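PDB 3IT8: 2L protein from Yaba-like disease virus, which binds the host cytokine tumour necrosis factor through an MHC class I-like fold and so probably blunts the inflammatory response to infection. Local coordinates for residues 67-72 and 149-154; 74-79 and 89-94; 98-103 and 211-216; 181-186 and 285-290. One frame throughout, in Å; residues are numbered along the deposited sequence.

Contact 1: residues 67-72 and 149-154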
# COMPACT_ATOMS: atom_id res chain seq x y z
N ASN D 67 -27.88 -26.74 -24.95
CA ASN D 67 -27.98 -26.90 -26.39
C ASN D 67 -26.60 -26.76 -27.01
O ASN D 67 -26.24 -27.54 -27.89
CB ASN D 67 -28.94 -25.87 -26.99
CG ASN D 67 -30.32 -25.94 -26.38
OD1 ASN D 67 -30.79 -27.01 -26.01
ND2 ASN D 67 -30.98 -24.81 -26.27
N PHE D 68 -25.83 -25.77 -26.55
CA PHE D 68 -24.49 -25.56 -27.09
C PHE D 68 -23.63 -26.81 -26.94
O PHE D 68 -23.08 -27.32 -27.91
CB PHE D 68 -23.80 -24.40 -26.40
CG PHE D 68 -22.33 -24.33 -26.68
CD1 PHE D 68 -21.85 -23.70 -27.82
CD2 PHE D 68 -21.41 -24.93 -25.80
CE1 PHE D 68 -20.49 -23.66 -28.10
CE2 PHE D 68 -20.04 -24.90 -26.08
CZ PHE D 68 -19.58 -24.26 -27.23
N TRP D 69 -23.52 -27.29 -25.71
CA TRP D 69 -22.71 -28.47 -25.44
C TRP D 69 -23.22 -29.74 -26.11
O TRP D 69 -22.46 -30.49 -26.72
CB TRP D 69 -22.58 -28.68 -23.93
CG TRP D 69 -21.69 -27.67 -23.27
CD1 TRP D 69 -22.04 -26.74 -22.34
CD2 TRP D 69 -20.29 -27.46 -23.54
NE1 TRP D 69 -20.96 -25.96 -22.01
CE2 TRP D 69 -19.87 -26.38 -22.73
CE3 TRP D 69 -19.35 -28.09 -24.39
CZ2 TRP D 69 -18.54 -25.91 -22.74
CZ3 TRP D 69 -18.04 -27.61 -24.40
CH2 TRP D 69 -17.65 -26.53 -23.58
N TYR D 70 -24.51 -29.99 -26.00
CA TYR D 70 -25.06 -31.19 -26.62
C TYR D 70 -24.63 -31.26 -28.08
O TYR D 70 -24.08 -32.25 -28.54
CB TYR D 70 -26.59 -31.18 -26.56
CG TYR D 70 -27.17 -32.28 -27.39
CD1 TYR D 70 -27.19 -33.60 -26.92
CD2 TYR D 70 -27.64 -32.03 -28.68
CE1 TYR D 70 -27.64 -34.64 -27.71
CE2 TYR D 70 -28.09 -33.06 -29.49
CZ TYR D 70 -28.09 -34.36 -29.00
OH TYR D 70 -28.52 -35.41 -29.78
N SER D 71 -24.90 -30.18 -28.80
CA SER D 71 -24.56 -30.11 -30.20
C SER D 71 -23.07 -30.28 -30.48
O SER D 71 -22.68 -31.10 -31.32
CB SER D 71 -25.06 -28.79 -30.77
OG SER D 71 -24.60 -28.64 -32.09
N LEU D 72 -22.23 -29.52 -29.79
CA LEU D 72 -20.80 -29.59 -30.00
C LEU D 72 -20.23 -30.92 -29.58
O LEU D 72 -19.26 -31.39 -30.15
CB LEU D 72 -20.10 -28.45 -29.25
CG LEU D 72 -18.59 -28.42 -29.44
CD1 LEU D 72 -18.22 -28.42 -30.91
CD2 LEU D 72 -18.05 -27.20 -28.73
N LYS D 149 -13.70 -20.57 -29.43
CA LYS D 149 -13.83 -19.38 -28.61
C LYS D 149 -14.90 -19.57 -27.55
O LYS D 149 -14.76 -19.10 -26.42
CB LYS D 149 -14.13 -18.14 -29.47
CG LYS D 149 -13.05 -17.83 -30.51
CD LYS D 149 -11.63 -17.86 -29.91
CE LYS D 149 -10.54 -17.98 -30.98
NZ LYS D 149 -9.23 -18.42 -30.42
N ASP D 150 -15.97 -20.27 -27.91
CA ASP D 150 -17.04 -20.50 -26.96
C ASP D 150 -16.62 -21.52 -25.91
O ASP D 150 -17.00 -21.41 -24.74
CB ASP D 150 -18.31 -20.96 -27.67
CG ASP D 150 -18.97 -19.84 -28.44
OD1 ASP D 150 -19.18 -18.76 -27.85
OD2 ASP D 150 -19.29 -20.04 -29.64
N VAL D 151 -15.84 -22.51 -26.33
CA VAL D 151 -15.36 -23.52 -25.40
C VAL D 151 -14.54 -22.82 -24.35
O VAL D 151 -14.78 -22.98 -23.16
CB VAL D 151 -14.51 -24.57 -26.10
CG1 VAL D 151 -13.91 -25.51 -25.08
CG2 VAL D 151 -15.35 -25.35 -27.08
N LYS D 152 -13.56 -22.02 -24.79
CA LYS D 152 -12.70 -21.28 -23.87
C LYS D 152 -13.53 -20.50 -22.86
O LYS D 152 -13.27 -20.53 -21.66
CB LYS D 152 -11.82 -20.29 -24.63
CG LYS D 152 -10.55 -20.85 -25.21
CD LYS D 152 -9.81 -19.75 -25.94
CE LYS D 152 -8.49 -20.24 -26.49
NZ LYS D 152 -7.84 -19.21 -27.32
N ALA D 153 -14.52 -19.79 -23.36
CA ALA D 153 -15.37 -18.98 -22.51
C ALA D 153 -16.26 -19.77 -21.55
O ALA D 153 -16.27 -19.48 -20.35
CB ALA D 153 -16.22 -18.08 -23.39
N TYR D 154 -17.00 -20.75 -22.06
CA TYR D 154 -17.89 -21.54 -21.22
C TYR D 154 -17.17 -22.49 -20.29
O TYR D 154 -17.43 -22.49 -19.10
CB TYR D 154 -18.87 -22.33 -22.09
CG TYR D 154 -19.83 -21.45 -22.85
CD1 TYR D 154 -20.35 -21.85 -24.08
CD2 TYR D 154 -20.23 -20.22 -22.33
CE1 TYR D 154 -21.23 -21.05 -24.77
CE2 TYR D 154 -21.11 -19.42 -23.02
CZ TYR D 154 -21.61 -19.84 -24.23
OH TYR D 154 -22.50 -19.04 -24.91
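In the MHC class I-like platform of 2L, Phe68, Trp69 and Leu72 of helix 61-82 meet Asp150, Val151 and Tyr154 of helix 148-174 across the space between the two long helices. The short axes come within 11.9 Å, their N-to-C directions 130° apart, and side chains fill the gap with no hydrogen bond between the segments. An edge-to-face aromatic pair leads the contact: the edge of Tyr154 points at the face of Phe68, with ring centroids 5.0 Å apart and planes at 78°. Tyr154 CD1 stands over that face, displaced toward the rim, at 3.7 Å from Phe68 CE2. Phe68 points toward the other helix, and its CG stands anti to the backbone N (chi1 167°). Phe68 CE1 also reaches Asp150 CB at 3.5 Å. Behind the ring lies the Trp69 indole, with Phe68 CE2 over its centre. Trp69 CZ2 approaches Tyr154 CB at 3.7 Å, while Val151 CG1 comes to the indole edge near CH2. One turn on, Leu72 and Val151 cross at about a right angle, touching through CD2 and CG2 at 3.7 Å. The ring of Tyr7, on strand 2-10, also meets that of Trp69. Class I peptide-presenting molecules hold their ligand between the equivalent helices; here aromatic and aliphatic side chains bridge that space directly, within the same two-helices-over-a-sheet platform.

Contact 2: residues 74-79 and 89-94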
# COMPACT_ATOMS: atom_id res chain seq x y z
N LYS D 74 -21.97 -33.75 -29.64
CA LYS D 74 -22.48 -34.69 -30.61
C LYS D 74 -21.49 -34.66 -31.79
O LYS D 74 -21.08 -35.69 -32.30
CB LYS D 74 -23.87 -34.26 -31.07
CG LYS D 74 -24.49 -35.19 -32.07
CD LYS D 74 -25.76 -34.61 -32.62
CE LYS D 74 -26.25 -35.40 -33.82
NZ LYS D 74 -27.51 -34.80 -34.38
N GLU D 75 -21.10 -33.46 -32.22
CA GLU D 75 -20.17 -33.30 -33.33
C GLU D 75 -18.86 -34.01 -32.99
O GLU D 75 -18.32 -34.76 -33.80
CB GLU D 75 -19.88 -31.82 -33.59
CG GLU D 75 -19.00 -31.57 -34.81
CD GLU D 75 -18.44 -30.16 -34.86
OE1 GLU D 75 -19.22 -29.20 -34.76
OE2 GLU D 75 -17.20 -30.02 -35.01
N THR D 76 -18.35 -33.79 -31.79
CA THR D 76 -17.11 -34.38 -31.34
C THR D 76 -17.18 -35.90 -31.29
O THR D 76 -16.22 -36.58 -31.64
CB THR D 76 -16.72 -33.88 -29.96
OG1 THR D 76 -16.60 -32.46 -30.00
CG2 THR D 76 -15.38 -34.50 -29.53
N LEU D 77 -18.30 -36.42 -30.83
CA LEU D 77 -18.43 -37.86 -30.76
C LEU D 77 -18.41 -38.48 -32.16
O LEU D 77 -17.79 -39.52 -32.37
CB LEU D 77 -19.72 -38.22 -30.03
CG LEU D 77 -19.98 -39.71 -29.82
CD1 LEU D 77 -18.71 -40.44 -29.37
CD2 LEU D 77 -21.09 -39.88 -28.78
N GLU D 78 -19.08 -37.84 -33.12
CA GLU D 78 -19.12 -38.34 -34.49
C GLU D 78 -17.71 -38.42 -35.08
O GLU D 78 -17.33 -39.43 -35.65
CB GLU D 78 -20.01 -37.45 -35.36
CG GLU D 78 -21.50 -37.57 -35.03
CD GLU D 78 -22.38 -36.71 -35.92
OE1 GLU D 78 -22.23 -36.80 -37.16
OE2 GLU D 78 -23.23 -35.96 -35.39
N GLU D 79 -16.93 -37.34 -34.92
CA GLU D 79 -15.57 -37.29 -35.44
C GLU D 79 -14.73 -38.38 -34.78
O GLU D 79 -13.96 -39.09 -35.44
CB GLU D 79 -14.94 -35.92 -35.17
CG GLU D 79 -15.73 -34.75 -35.72
CD GLU D 79 -15.78 -34.74 -37.24
OE1 GLU D 79 -16.22 -35.74 -37.84
OE2 GLU D 79 -15.40 -33.71 -37.83
N THR D 89 -18.99 -45.41 -27.25
CA THR D 89 -20.42 -45.38 -27.00
C THR D 89 -20.90 -43.98 -26.63
O THR D 89 -21.96 -43.53 -27.10
CB THR D 89 -20.79 -46.26 -25.82
OG1 THR D 89 -20.17 -47.54 -25.99
CG2 THR D 89 -22.29 -46.42 -25.72
N SER D 90 -20.13 -43.31 -25.78
CA SER D 90 -20.48 -41.97 -25.32
C SER D 90 -19.30 -41.06 -25.02
O SER D 90 -18.15 -41.50 -24.99
CB SER D 90 -21.34 -42.08 -24.07
OG SER D 90 -20.59 -42.68 -23.03
N LEU D 91 -19.62 -39.79 -24.78
CA LEU D 91 -18.65 -38.75 -24.47
C LEU D 91 -19.19 -37.93 -23.31
O LEU D 91 -20.38 -37.65 -23.23
CB LEU D 91 -18.47 -37.85 -25.70
CG LEU D 91 -17.28 -36.90 -25.66
CD1 LEU D 91 -16.01 -37.71 -25.48
CD2 LEU D 91 -17.22 -36.11 -26.96
N SER D 92 -18.31 -37.56 -22.39
CA SER D 92 -18.71 -36.78 -21.22
C SER D 92 -17.82 -35.58 -20.93
O SER D 92 -16.59 -35.64 -21.06
CB SER D 92 -18.74 -37.65 -19.96
OG SER D 92 -19.75 -38.63 -20.02
N LEU D 93 -18.45 -34.47 -20.54
CA LEU D 93 -17.72 -33.26 -20.18
C LEU D 93 -17.88 -33.10 -18.68
O LEU D 93 -18.94 -32.73 -18.19
CB LEU D 93 -18.29 -32.05 -20.90
CG LEU D 93 -17.62 -30.75 -20.45
CD1 LEU D 93 -16.14 -30.83 -20.74
CD2 LEU D 93 -18.25 -29.54 -21.17
N ILE D 94 -16.82 -33.39 -17.93
CA ILE D 94 -16.86 -33.30 -16.47
C ILE D 94 -16.17 -32.03 -16.02
O ILE D 94 -14.99 -31.83 -16.27
CB ILE D 94 -16.14 -34.51 -15.83
CG1 ILE D 94 -16.73 -35.81 -16.35
CG2 ILE D 94 -16.28 -34.45 -14.32
CD1 ILE D 94 -18.21 -35.92 -16.17
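Helix 74-79 passes over strand 90-94 with the short axes 8.6 Å apart and their N-to-C directions at 136°, and Leu77 faces Leu91 at the nearest pair of CA atoms, 6.4 Å apart. From the strand, Leu91 directs its side chain toward the helix. Its CG is anti to the backbone N (chi1 -167°), and the terminal CD2 is the atom that does the touching. That methyl meets Thr76 CG2 at 3.5 Å, the two side chains crossing at about a right angle, and also lies 4.0 Å from Leu77 N, close against the helix backbone. Leu77 answers from the helix: its CD2 rests near Ser90 CA, 4.1 Å away, at the start of the strand, and equally near Thr89 O. Methyl groups do most of the touching, against another methyl or the backbone, and no hydrogen bond joins the segments. Thr76 is two-sided. While CG2 faces Leu91, OG1 lies beside the backbone N and is hydrogen-bonded to Leu72 O one turn earlier and to Met140 N in a loop, so the buried hydroxyl has polar partners of its own. Met73 and Ile80 of the same helix add to the covering of Leu91, and Val110 and Thr112 flank it from strand 103-112. Apolar packing of a helix on one face of the antiparallel sheet, obliquely to its strands, is the layering of the MHC class I-like platform.

Contact 3: residues 98-103 and 211-216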
# COMPACT_ATOMS: atom_id res chain seq x y z
N TYR D 98 -14.26 -27.80 -5.89
CA TYR D 98 -14.37 -28.34 -4.55
C TYR D 98 -13.64 -27.51 -3.50
O TYR D 98 -12.68 -26.82 -3.80
CB TYR D 98 -13.80 -29.75 -4.52
CG TYR D 98 -12.33 -29.79 -4.83
CD1 TYR D 98 -11.38 -29.68 -3.82
CD2 TYR D 98 -11.88 -29.90 -6.15
CE1 TYR D 98 -10.01 -29.67 -4.11
CE2 TYR D 98 -10.53 -29.88 -6.46
CZ TYR D 98 -9.59 -29.77 -5.44
OH TYR D 98 -8.26 -29.72 -5.76
N GLU D 99 -14.14 -27.63 -2.28
CA GLU D 99 -13.58 -26.99 -1.11
C GLU D 99 -13.63 -28.10 -0.06
O GLU D 99 -14.54 -28.16 0.74
CB GLU D 99 -14.43 -25.80 -0.67
CG GLU D 99 -13.72 -24.49 -0.85
CD GLU D 99 -14.48 -23.31 -0.25
OE1 GLU D 99 -14.81 -23.36 0.96
OE2 GLU D 99 -14.74 -22.33 -0.98
N THR D 100 -12.65 -29.00 -0.13
CA THR D 100 -12.53 -30.14 0.78
C THR D 100 -11.57 -29.75 1.91
O THR D 100 -10.36 -29.87 1.76
CB THR D 100 -11.94 -31.35 0.03
OG1 THR D 100 -12.73 -31.61 -1.13
CG2 THR D 100 -11.94 -32.58 0.92
N GLY D 101 -12.11 -29.30 3.03
CA GLY D 101 -11.25 -28.87 4.12
C GLY D 101 -10.42 -27.69 3.65
O GLY D 101 -10.95 -26.72 3.10
N LEU D 102 -9.10 -27.76 3.85
CA LEU D 102 -8.22 -26.69 3.42
C LEU D 102 -7.99 -26.70 1.92
O LEU D 102 -7.74 -25.66 1.32
CB LEU D 102 -6.86 -26.81 4.11
CG LEU D 102 -6.75 -26.52 5.60
CD1 LEU D 102 -5.27 -26.53 5.97
CD2 LEU D 102 -7.38 -25.17 5.92
N LEU D 103 -8.05 -27.89 1.32
CA LEU D 103 -7.83 -28.02 -0.12
C LEU D 103 -8.96 -27.42 -0.94
O LEU D 103 -10.12 -27.40 -0.50
CB LEU D 103 -7.65 -29.49 -0.49
CG LEU D 103 -6.62 -30.27 0.32
CD1 LEU D 103 -6.50 -31.68 -0.25
CD2 LEU D 103 -5.28 -29.56 0.28
N ASP D 211 -16.97 -35.65 0.03
CA ASP D 211 -15.65 -35.34 -0.50
C ASP D 211 -14.61 -35.43 0.61
O ASP D 211 -14.72 -34.77 1.66
CB ASP D 211 -15.62 -33.94 -1.15
CG ASP D 211 -16.27 -32.86 -0.28
OD1 ASP D 211 -17.46 -33.00 0.09
OD2 ASP D 211 -15.58 -31.85 0.02
N VAL D 212 -13.60 -36.26 0.39
CA VAL D 212 -12.53 -36.43 1.35
C VAL D 212 -11.27 -36.63 0.57
O VAL D 212 -11.27 -37.28 -0.47
CB VAL D 212 -12.74 -37.66 2.27
CG1 VAL D 212 -11.43 -38.08 2.89
CG2 VAL D 212 -13.70 -37.30 3.37
N ILE D 213 -10.19 -36.05 1.06
CA ILE D 213 -8.91 -36.21 0.41
C ILE D 213 -7.90 -36.57 1.46
O ILE D 213 -7.96 -36.09 2.60
CB ILE D 213 -8.48 -34.95 -0.35
CG1 ILE D 213 -9.42 -34.73 -1.54
CG2 ILE D 213 -7.06 -35.12 -0.86
CD1 ILE D 213 -9.12 -33.52 -2.36
N THR D 214 -6.97 -37.41 1.06
CA THR D 214 -5.97 -37.91 1.96
C THR D 214 -4.57 -37.70 1.41
O THR D 214 -4.32 -37.90 0.21
CB THR D 214 -6.24 -39.41 2.19
OG1 THR D 214 -6.04 -39.71 3.56
CG2 THR D 214 -5.32 -40.26 1.36
N LYS D 215 -3.67 -37.27 2.29
CA LYS D 215 -2.26 -37.05 1.93
C LYS D 215 -1.34 -37.83 2.85
O LYS D 215 -1.47 -37.78 4.08
CB LYS D 215 -1.89 -35.56 2.02
CG LYS D 215 -2.47 -34.71 0.92
CD LYS D 215 -1.88 -33.32 0.91
CE LYS D 215 -2.35 -32.59 -0.34
NZ LYS D 215 -1.57 -31.34 -0.61
N TRP D 216 -0.41 -38.57 2.26
CA TRP D 216 0.57 -39.33 3.02
C TRP D 216 1.89 -38.58 3.02
O TRP D 216 2.50 -38.37 1.97
CB TRP D 216 0.76 -40.73 2.43
CG TRP D 216 -0.43 -41.60 2.62
CD1 TRP D 216 -1.48 -41.73 1.78
CD2 TRP D 216 -0.73 -42.40 3.77
NE1 TRP D 216 -2.42 -42.57 2.32
CE2 TRP D 216 -1.99 -43.00 3.55
CE3 TRP D 216 -0.05 -42.68 4.97
CZ2 TRP D 216 -2.59 -43.86 4.48
CZ3 TRP D 216 -0.66 -43.54 5.89
CH2 TRP D 216 -1.91 -44.12 5.64
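Thr100 and Asp211 lie alongside each other, their side chains sliding past in opposite directions, and this brings Thr100 OG1 to Asp211 OD2 as a hydrogen-bond donor at 3.1 Å. The oxygen receives it through its anti lone pair, away from the other carboxylate oxygen. Asp211 OD2 is also hydrogen-bonded to Ile1 N at the start of the chain. On its other branch Thr100 turns CG2 to Ile213 CG1, 4.1 Å off. Ile213 is shared by three residues: Leu103 crosses it obliquely, CD1 to Ile213 CG2 at 3.5 Å, and Tyr98 CE1 comes within 4.3 Å of Ile213 CD1. Leu103 CD2 additionally lies near Lys215 NZ, whose charge is paired with Glu236. A type II' turn from Thr100 to Leu103, with Gly101 at positive phi (63°), folds the chain so that both Thr100 and Leu103 face segment 211-216. Glu99 points away from this segment, and its carboxylate is engaged outside the contact, in salt bridges to the chain of another protein. The arrangement is that of a platform hairpin seated on an Ig-like domain, consistent with the platform-to-Ig-domain junction of class I relatives.

Contact 4: residues 181-186 and 285-290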
# COMPACT_ATOMS: atom_id res chain seq x y z
N ASP D 181 -23.46 -31.66 8.45
CA ASP D 181 -22.06 -32.06 8.46
C ASP D 181 -21.86 -33.12 9.54
O ASP D 181 -22.47 -33.05 10.61
CB ASP D 181 -21.17 -30.85 8.74
CG ASP D 181 -20.79 -30.12 7.47
OD1 ASP D 181 -21.64 -29.98 6.57
OD2 ASP D 181 -19.63 -29.66 7.38
N THR D 182 -21.01 -34.09 9.25
CA THR D 182 -20.72 -35.14 10.22
C THR D 182 -19.24 -35.48 10.25
O THR D 182 -18.66 -35.90 9.24
CB THR D 182 -21.53 -36.40 9.90
OG1 THR D 182 -22.90 -36.15 10.25
CG2 THR D 182 -21.00 -37.61 10.66
N THR D 183 -18.63 -35.30 11.42
CA THR D 183 -17.21 -35.56 11.58
C THR D 183 -16.88 -37.03 11.64
O THR D 183 -17.51 -37.79 12.35
CB THR D 183 -16.69 -34.90 12.83
OG1 THR D 183 -17.16 -33.55 12.88
CG2 THR D 183 -15.17 -34.91 12.82
N PRO D 184 -15.87 -37.45 10.88
CA PRO D 184 -15.48 -38.86 10.85
C PRO D 184 -14.56 -39.29 11.99
O PRO D 184 -14.10 -38.46 12.78
CB PRO D 184 -14.77 -38.96 9.51
CG PRO D 184 -14.00 -37.67 9.49
CD PRO D 184 -15.05 -36.66 9.95
N THR D 185 -14.31 -40.59 12.04
CA THR D 185 -13.45 -41.23 13.01
C THR D 185 -12.30 -41.74 12.18
O THR D 185 -12.53 -42.38 11.16
CB THR D 185 -14.13 -42.42 13.66
OG1 THR D 185 -15.18 -41.96 14.52
CG2 THR D 185 -13.14 -43.24 14.44
N VAL D 186 -11.07 -41.48 12.59
CA VAL D 186 -9.94 -41.95 11.81
C VAL D 186 -9.05 -42.86 12.61
O VAL D 186 -8.91 -42.72 13.83
CB VAL D 186 -9.10 -40.76 11.27
CG1 VAL D 186 -8.08 -41.26 10.25
CG2 VAL D 186 -10.01 -39.70 10.68
N HIS D 285 -11.04 -32.75 5.23
CA HIS D 285 -12.49 -32.83 5.19
C HIS D 285 -13.11 -31.53 5.74
O HIS D 285 -12.44 -30.78 6.44
CB HIS D 285 -12.96 -34.01 6.02
CG HIS D 285 -14.44 -34.20 6.01
ND1 HIS D 285 -15.10 -34.80 4.96
CD2 HIS D 285 -15.39 -33.84 6.90
CE1 HIS D 285 -16.40 -34.80 5.21
NE2 HIS D 285 -16.60 -34.22 6.37
N ASP D 286 -14.37 -31.27 5.41
CA ASP D 286 -15.03 -30.05 5.88
C ASP D 286 -14.97 -29.91 7.39
O ASP D 286 -14.66 -28.84 7.92
CB ASP D 286 -16.47 -30.01 5.38
CG ASP D 286 -16.58 -29.44 3.97
OD1 ASP D 286 -15.56 -29.46 3.24
OD2 ASP D 286 -17.69 -28.97 3.59
N THR D 287 -15.26 -30.99 8.10
CA THR D 287 -15.16 -30.98 9.55
C THR D 287 -13.66 -31.22 9.70
O THR D 287 -13.09 -31.93 8.89
CB THR D 287 -15.97 -32.15 10.16
OG1 THR D 287 -15.43 -33.40 9.74
CG2 THR D 287 -17.43 -32.07 9.68
N LEU D 288 -13.02 -30.64 10.70
CA LEU D 288 -11.56 -30.77 10.86
C LEU D 288 -10.79 -30.38 9.59
O LEU D 288 -10.32 -31.24 8.87
CB LEU D 288 -11.15 -32.21 11.28
CG LEU D 288 -11.28 -33.64 10.68
CD1 LEU D 288 -12.72 -34.07 10.71
CD2 LEU D 288 -10.71 -33.76 9.28
N GLU D 289 -10.66 -29.08 9.33
CA GLU D 289 -9.96 -28.57 8.14
C GLU D 289 -8.85 -29.49 7.61
O GLU D 289 -8.76 -29.75 6.41
CB GLU D 289 -9.40 -27.17 8.41
CG GLU D 289 -10.47 -26.11 8.65
CD GLU D 289 -9.89 -24.71 8.78
OE1 GLU D 289 -9.05 -24.49 9.68
OE2 GLU D 289 -10.28 -23.83 7.98
N ALA D 290 -8.01 -29.99 8.51
CA ALA D 290 -6.95 -30.91 8.11
C ALA D 290 -6.27 -31.47 9.35
O ALA D 290 -5.53 -30.76 10.04
CB ALA D 290 -5.93 -30.20 7.24
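Thr183 and Pro184, on the way into the first strand of the Ig-like domain, pack against Thr287 and Leu288 in the loop between strands 279-284 and 291-293, the FG loop of a C1-type immunoglobulin fold. Pro184 and Leu288 reach toward each other tip to tip, CD to CD1 at 3.6 Å. The same Leu288 methyl adjoins Thr183 CG2, the two side chains crossing at a slant. Thr183 OG1 packs against the carbon Thr287 CB at 3.3 Å; no hydrogen bond joins the segments. Thr287 CG2 faces the backbone C of Thr182, while the placement of the Thr287 hydroxyl is doubtful. Further out, Leu288 takes a positive phi (53°) that turns the loop, and its side chain also touches Val283. Pro184 rests on Val204 and Phe207 of strand 198-207, and the His285 ring meets that of Phe207, placing the loop against the sandwich. At the outer end Asp181 and Asp286 approach nearly at right angles, two like charges that would be expected to repel, though a bond to the chain's first residue may temper this. Asp286 OD2, which is hydrogen-bonded to Ile1 N, lies 4.3 Å from Asp181 OD2.

The four contacts form two neighbourhoods. Contacts 1 and 2, with centres 12 Å apart, share helix 61-82 and meet where Trp69 CE3 touches Leu93 CD2 at 3.7 Å, tying helix 61-82 to the sheet. Contacts 3 and 4, with centres 10 Å apart, lie on the opposite side of the chain's centre and are joined by a probable hydrogen bond from Leu102 N to Glu289 O, 3.3 Å. Strand 90-100 spans the gap of about 30 Å between the centres of contacts 2 and 3. A glycan attached to the protein itself, not a pocket ligand, touches Ile94 in contact 2, whereas another protein's chain is reached from Glu99 and Leu102 in contact 3 and, weakly, from Glu289 in contact 4.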